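Local structure of hydrolase, haloacid dehalogenase-like family (2FI1) at residues A27-T31 / Y70-E74; F124-V128 / Y145-Y150. The protein is probably a metal-dependent hydrolase of the haloacid dehalogenase-like family, although its substrate is not established. Residues are numbered along the deposited sequence.

Contact 1 of 2, residues A27-T31 / Y70-E74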
loop_
_atom_site.group_PDB
_atom_site.type_symbol
_atom_site.label_atom_id
_atom_site.label_comp_id
_atom_site.label_asym_id
_atom_site.label_seq_id
_atom_site.Cartn_x
_atom_site.Cartn_y
_atom_site.Cartn_z
ATOM N N ALA A 27 1.189 11.282 -12.640
ATOM C CA ALA A 27 0.318 11.137 -13.816
ATOM C C ALA A 27 -0.764 12.225 -13.876
ATOM O O ALA A 27 -1.078 12.735 -14.948
ATOM C CB ALA A 27 -0.320 9.780 -13.832
ATOM N N PHE A 28 -1.331 12.592 -12.732
ATOM C CA PHE A 28 -2.407 13.576 -12.689
ATOM C C PHE A 28 -1.877 14.967 -13.060
ATOM O O PHE A 28 -2.485 15.694 -13.850
ATOM C CB PHE A 28 -3.022 13.570 -11.291
ATOM C CG PHE A 28 -4.375 14.222 -11.201
ATOM C CD1 PHE A 28 -5.524 13.448 -11.169
ATOM C CD2 PHE A 28 -4.498 15.605 -11.111
ATOM C CE1 PHE A 28 -6.778 14.039 -11.054
ATOM C CE2 PHE A 28 -5.741 16.199 -11.002
ATOM C CZ PHE A 28 -6.885 15.420 -10.976
ATOM N N VAL A 29 -0.727 15.325 -12.504
ATOM C CA VAL A 29 -0.091 16.611 -12.805
ATOM C C VAL A 29 0.283 16.681 -14.290
ATOM O O VAL A 29 0.033 17.696 -14.951
ATOM C CB VAL A 29 1.148 16.822 -11.900
ATOM C CG1 VAL A 29 2.004 17.999 -12.380
ATOM C CG2 VAL A 29 0.723 17.033 -10.447
ATOM N N GLU A 30 0.852 15.613 -14.837
ATOM C CA GLU A 30 1.231 15.643 -16.247
ATOM C C GLU A 30 0.004 15.707 -17.157
ATOM O O GLU A 30 0.032 16.371 -18.203
ATOM C CB GLU A 30 2.177 14.491 -16.602
ATOM C CG GLU A 30 1.596 13.118 -16.649
ATOM C CD GLU A 30 2.644 12.068 -17.029
ATOM O OE1 GLU A 30 3.728 12.446 -17.537
ATOM O OE2 GLU A 30 2.401 10.870 -16.802
ATOM N N THR A 31 -1.086 15.057 -16.760
ATOM C CA THR A 31 -2.329 15.114 -17.537
ATOM C C THR A 31 -2.936 16.529 -17.497
ATOM O O THR A 31 -3.367 17.046 -18.533
ATOM C CB THR A 31 -3.345 14.054 -17.063
ATOM O OG1 THR A 31 -2.723 12.761 -17.035
ATOM C CG2 THR A 31 -4.553 13.995 -17.995
ATOM N N TYR A 70 -5.641 10.430 -18.010
ATOM C CA TYR A 70 -5.008 10.259 -16.700
ATOM C C TYR A 70 -4.703 8.785 -16.408
ATOM O O TYR A 70 -3.593 8.455 -15.980
ATOM C CB TYR A 70 -5.890 10.876 -15.608
ATOM C CG TYR A 70 -5.556 10.429 -14.201
ATOM C CD1 TYR A 70 -4.267 10.575 -13.692
ATOM C CD2 TYR A 70 -6.522 9.834 -13.394
ATOM C CE1 TYR A 70 -3.958 10.147 -12.419
ATOM C CE2 TYR A 70 -6.219 9.417 -12.115
ATOM C CZ TYR A 70 -4.938 9.585 -11.632
ATOM O OH TYR A 70 -4.638 9.159 -10.354
ATOM N N LYS A 71 -5.676 7.902 -16.643
ATOM C CA LYS A 71 -5.483 6.473 -16.365
ATOM C C LYS A 71 -4.388 5.867 -17.239
ATOM O O LYS A 71 -3.621 5.013 -16.784
ATOM C CB LYS A 71 -6.792 5.695 -16.524
ATOM C CG LYS A 71 -7.850 6.078 -15.518
ATOM C CD LYS A 71 -7.560 5.532 -14.142
ATOM C CE LYS A 71 -8.678 5.913 -13.195
ATOM N NZ LYS A 71 -8.588 5.188 -11.919
ATOM N N GLU A 72 -4.305 6.313 -18.488
ATOM C CA GLU A 72 -3.229 5.865 -19.363
ATOM C C GLU A 72 -1.869 6.328 -18.836
ATOM O O GLU A 72 -0.921 5.549 -18.769
ATOM C CB GLU A 72 -3.469 6.331 -20.802
ATOM C CG GLU A 72 -4.597 5.567 -21.488
ATOM C CD GLU A 72 -4.648 5.773 -22.996
ATOM O OE1 GLU A 72 -3.580 5.995 -23.613
ATOM O OE2 GLU A 72 -5.762 5.701 -23.565
ATOM N N ASN A 73 -1.782 7.589 -18.426
ATOM C CA ASN A 73 -0.545 8.110 -17.853
ATOM C C ASN A 73 -0.182 7.427 -16.533
ATOM O O ASN A 73 0.993 7.203 -16.251
ATOM C CB ASN A 73 -0.622 9.628 -17.670
ATOM C CG ASN A 73 -0.420 10.383 -18.973
ATOM O OD1 ASN A 73 0.291 9.917 -19.868
ATOM N ND2 ASN A 73 -1.021 11.561 -19.075
ATOM N N GLU A 74 -1.192 7.082 -15.739
ATOM C CA GLU A 74 -0.964 6.381 -14.478
ATOM C C GLU A 74 -0.394 4.983 -14.726
ATOM O O GLU A 74 0.530 4.558 -14.040
ATOM C CB GLU A 74 -2.263 6.311 -13.679
ATOM C CG GLU A 74 -2.126 5.679 -12.303
ATOM C CD GLU A 74 -3.473 5.437 -11.663
ATOM O OE1 GLU A 74 -4.354 4.851 -12.318
ATOM O OE2 GLU A 74 -3.666 5.818 -10.496
HETATM O O HOH W 1 3.032 8.699 -17.608
#
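Segments 27-31 and 70-74, parts of helices 20-34 and 66-77, cross at 132°, their axes 8.6 Å apart, a spacing allowed by the small Ala27 and Thr31 on the facing side. Tyr70 opens 70-74. Its ring lies against helix 20-34, CE1 3.7 Å from Phe28 CB, and receives the edge of the Phe28 ring on its face, a T-shaped pair with centroids 5.2 Å apart and planes at 73°. Beyond it, Phe28 runs into side chains of helices 41-50 and 52-59. One turn on, Asn73 donates from ND2 to Thr31 OG1 (2.9 Å, nearly linear). That hydroxyl donates to Ala27 O within its own helix (OG1 to O 2.7 Å), so threonine bonds in both directions. A water links Asn73 O to Glu30 OE2. At Glu74 the methyl of Ala27 fits close to the backbone, CB to N 3.4 Å, while Glu74 OE2 is hydrogen-bonded to Ser24 OG. Apolar and aromatic packing thus combines with directional polar bonds reaching from buried Thr31 to the partly exposed Asn73 and Glu30.

Contact 2 of 2, residues F124-V128 / Y145-Y150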
loop_
_atom_site.group_PDB
_atom_site.type_symbol
_atom_site.label_atom_id
_atom_site.label_comp_id
_atom_site.label_asym_id
_atom_site.label_seq_id
_atom_site.Cartn_x
_atom_site.Cartn_y
_atom_site.Cartn_z
ATOM N N PHE A 124 8.323 -11.944 0.986
ATOM C CA PHE A 124 7.039 -12.417 1.487
ATOM C C PHE A 124 6.925 -13.914 1.520
ATOM O O PHE A 124 7.091 -14.580 0.510
ATOM C CB PHE A 124 5.903 -11.788 0.682
ATOM C CG PHE A 124 5.890 -10.302 0.811
ATOM C CD1 PHE A 124 5.355 -9.697 1.934
ATOM C CD2 PHE A 124 6.511 -9.509 -0.132
ATOM C CE1 PHE A 124 5.398 -8.333 2.097
ATOM C CE2 PHE A 124 6.562 -8.132 0.029
ATOM C CZ PHE A 124 5.998 -7.545 1.156
ATOM N N THR A 125 6.638 -14.435 2.703
ATOM C CA THR A 125 6.362 -15.856 2.868
ATOM C C THR A 125 5.080 -16.238 2.136
ATOM O O THR A 125 5.020 -17.280 1.478
ATOM C CB THR A 125 6.299 -16.215 4.353
ATOM O OG1 THR A 125 7.591 -15.989 4.941
ATOM C CG2 THR A 125 5.883 -17.661 4.560
ATOM N N GLU A 126 4.054 -15.395 2.233
ATOM C CA GLU A 126 2.851 -15.563 1.426
ATOM C C GLU A 126 2.223 -14.205 1.153
ATOM O O GLU A 126 2.199 -13.325 2.023
ATOM C CB GLU A 126 1.831 -16.494 2.088
ATOM C CG GLU A 126 0.618 -16.762 1.184
ATOM C CD GLU A 126 -0.295 -17.888 1.632
ATOM O OE1 GLU A 126 0.144 -18.816 2.336
ATOM O OE2 GLU A 126 -1.486 -17.840 1.263
ATOM N N VAL A 127 1.753 -14.051 -0.079
ATOM C CA VAL A 127 0.990 -12.891 -0.525
ATOM C C VAL A 127 -0.442 -13.357 -0.770
ATOM O O VAL A 127 -0.672 -14.270 -1.576
ATOM C CB VAL A 127 1.570 -12.284 -1.811
ATOM C CG1 VAL A 127 0.693 -11.142 -2.307
ATOM C CG2 VAL A 127 2.996 -11.812 -1.591
ATOM N N VAL A 128 -1.385 -12.746 -0.062
ATOM C CA VAL A 128 -2.814 -13.020 -0.227
ATOM C C VAL A 128 -3.370 -11.925 -1.127
ATOM O O VAL A 128 -3.272 -10.744 -0.797
ATOM C CB VAL A 128 -3.538 -13.014 1.129
ATOM C CG1 VAL A 128 -5.059 -13.118 0.937
ATOM C CG2 VAL A 128 -2.992 -14.132 2.034
ATOM N N TYR A 145 -6.748 -16.652 8.579
ATOM C CA TYR A 145 -6.179 -17.695 7.726
ATOM C C TYR A 145 -4.657 -17.731 7.882
ATOM O O TYR A 145 -4.064 -18.797 8.036
ATOM C CB TYR A 145 -6.569 -17.470 6.256
ATOM C CG TYR A 145 -5.627 -18.051 5.227
ATOM C CD1 TYR A 145 -5.658 -19.395 4.896
ATOM C CD2 TYR A 145 -4.724 -17.236 4.540
ATOM C CE1 TYR A 145 -4.808 -19.923 3.935
ATOM C CE2 TYR A 145 -3.870 -17.743 3.585
ATOM C CZ TYR A 145 -3.913 -19.095 3.272
ATOM O OH TYR A 145 -3.081 -19.634 2.322
ATOM N N LEU A 146 -4.017 -16.565 7.818
ATOM C CA LEU A 146 -2.566 -16.502 7.976
ATOM C C LEU A 146 -2.132 -16.916 9.378
ATOM O O LEU A 146 -1.145 -17.633 9.544
ATOM C CB LEU A 146 -2.041 -15.100 7.663
ATOM C CG LEU A 146 -2.073 -14.673 6.192
ATOM C CD1 LEU A 146 -1.651 -13.213 6.078
ATOM C CD2 LEU A 146 -1.212 -15.579 5.323
ATOM N N ARG A 147 -2.864 -16.446 10.375
ATOM C CA ARG A 147 -2.554 -16.783 11.765
ATOM C C ARG A 147 -2.595 -18.292 11.995
ATOM O O ARG A 147 -1.715 -18.845 12.669
ATOM C CB ARG A 147 -3.518 -16.073 12.712
ATOM C CG ARG A 147 -3.295 -16.384 14.178
ATOM C CD ARG A 147 -4.550 -16.118 14.963
ATOM N NE ARG A 147 -4.418 -14.893 15.729
ATOM C CZ ARG A 147 -4.002 -14.830 16.992
ATOM N NH1 ARG A 147 -3.652 -15.924 17.672
ATOM N NH2 ARG A 147 -3.923 -13.649 17.581
ATOM N N GLU A 148 -3.605 -18.957 11.442
ATOM C CA GLU A 148 -3.738 -20.410 11.571
ATOM C C GLU A 148 -2.684 -21.148 10.750
ATOM O O GLU A 148 -1.983 -22.036 11.245
ATOM C CB GLU A 148 -5.152 -20.847 11.150
ATOM C CG GLU A 148 -5.418 -22.357 11.240
ATOM C CD GLU A 148 -6.824 -22.751 10.801
ATOM O OE1 GLU A 148 -7.789 -22.011 11.101
ATOM O OE2 GLU A 148 -6.965 -23.820 10.161
ATOM N N LYS A 149 -2.543 -20.773 9.486
ATOM C CA LYS A 149 -1.656 -21.498 8.586
ATOM C C LYS A 149 -0.201 -21.383 9.019
ATOM O O LYS A 149 0.554 -22.364 8.937
ATOM C CB LYS A 149 -1.816 -20.981 7.151
ATOM C CG LYS A 149 -0.908 -21.660 6.137
ATOM C CD LYS A 149 -1.274 -21.286 4.706
ATOM C CE LYS A 149 -0.343 -21.956 3.719
ATOM N NZ LYS A 149 -0.661 -21.544 2.313
ATOM N N TYR A 150 0.182 -20.184 9.462
ATOM C CA TYR A 150 1.569 -19.890 9.820
ATOM C C TYR A 150 1.776 -19.851 11.332
ATOM O O TYR A 150 2.862 -19.528 11.812
ATOM C CB TYR A 150 2.038 -18.599 9.119
ATOM C CG TYR A 150 2.119 -18.816 7.626
ATOM C CD1 TYR A 150 3.169 -19.521 7.072
ATOM C CD2 TYR A 150 1.109 -18.365 6.770
ATOM C CE1 TYR A 150 3.232 -19.763 5.710
ATOM C CE2 TYR A 150 1.170 -18.598 5.409
ATOM C CZ TYR A 150 2.229 -19.301 4.884
ATOM O OH TYR A 150 2.331 -19.573 3.537
#
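Polar bonds dominate this meeting of an edge strand with the end of a helix, and they converge on one carboxylate. Glu126 extends from the strand with chi1 and chi2 both t, long enough to span much of the 11.3 Å between the two axes. Its OE2 accepts a hydrogen bond from Tyr145 OH (2.6 Å), and its OE1 accepts one from Tyr150 OH (2.6 Å). Lys149 NZ adds a salt bridge to Glu126 OE1 at 2.8 Å and also donates to Tyr145 OH (3.1 Å), one helical turn back. Glutamate suits this place because its two oxygens can serve three donors, and the lysine balances its charge.

The apolar contacts lie to either end of this network. Val128 CG2 sits 4.0 Å from Tyr145 CE2 and equally 4.0 Å from Leu146 CD2, and Leu146 continues inward to Val104 of the adjacent strand 100-104 and Ile10 of strand 8-11 beyond it. At the other end, Thr125 CG2 touches Tyr150 CE1 at 3.6 Å. Tyr150, just past the helix, bonds through its carbonyl to Arg100.

Strand 124-128 is an outermost strand of the parallel five-stranded sheet, order 3-2-1-4-5, and helix 141-149 packs on one face of it; its 145-149 part runs nearly antiparallel to strand 126-128 (154° between their directions). This is the alpha/beta packing of the Rossmann-like core characteristic of haloacid dehalogenase-like hydrolases.

How the contacts relate
From the N terminus, the chain lays down strand 8-11 in the core, then enters a helical region. There contact 1 closes a loop of 38 residues, mostly helix, by bringing helix 66-77 back against helix 20-34. The chain then returns to the sheet, adds strand 100-104, and reaches strand 124-128, where contact 2 closes a shorter loop of 16 residues onto helix 141-149. The loops follow in series, neither nested nor crossed. Their centres are about 35 Å apart, on opposite sides of the chain's centre: contact 1 ties together the helical cap, contact 2 joins a core helix to an outermost strand of its sheet, with the calcium site of Asp12, Gly14 and Asp160 in the core.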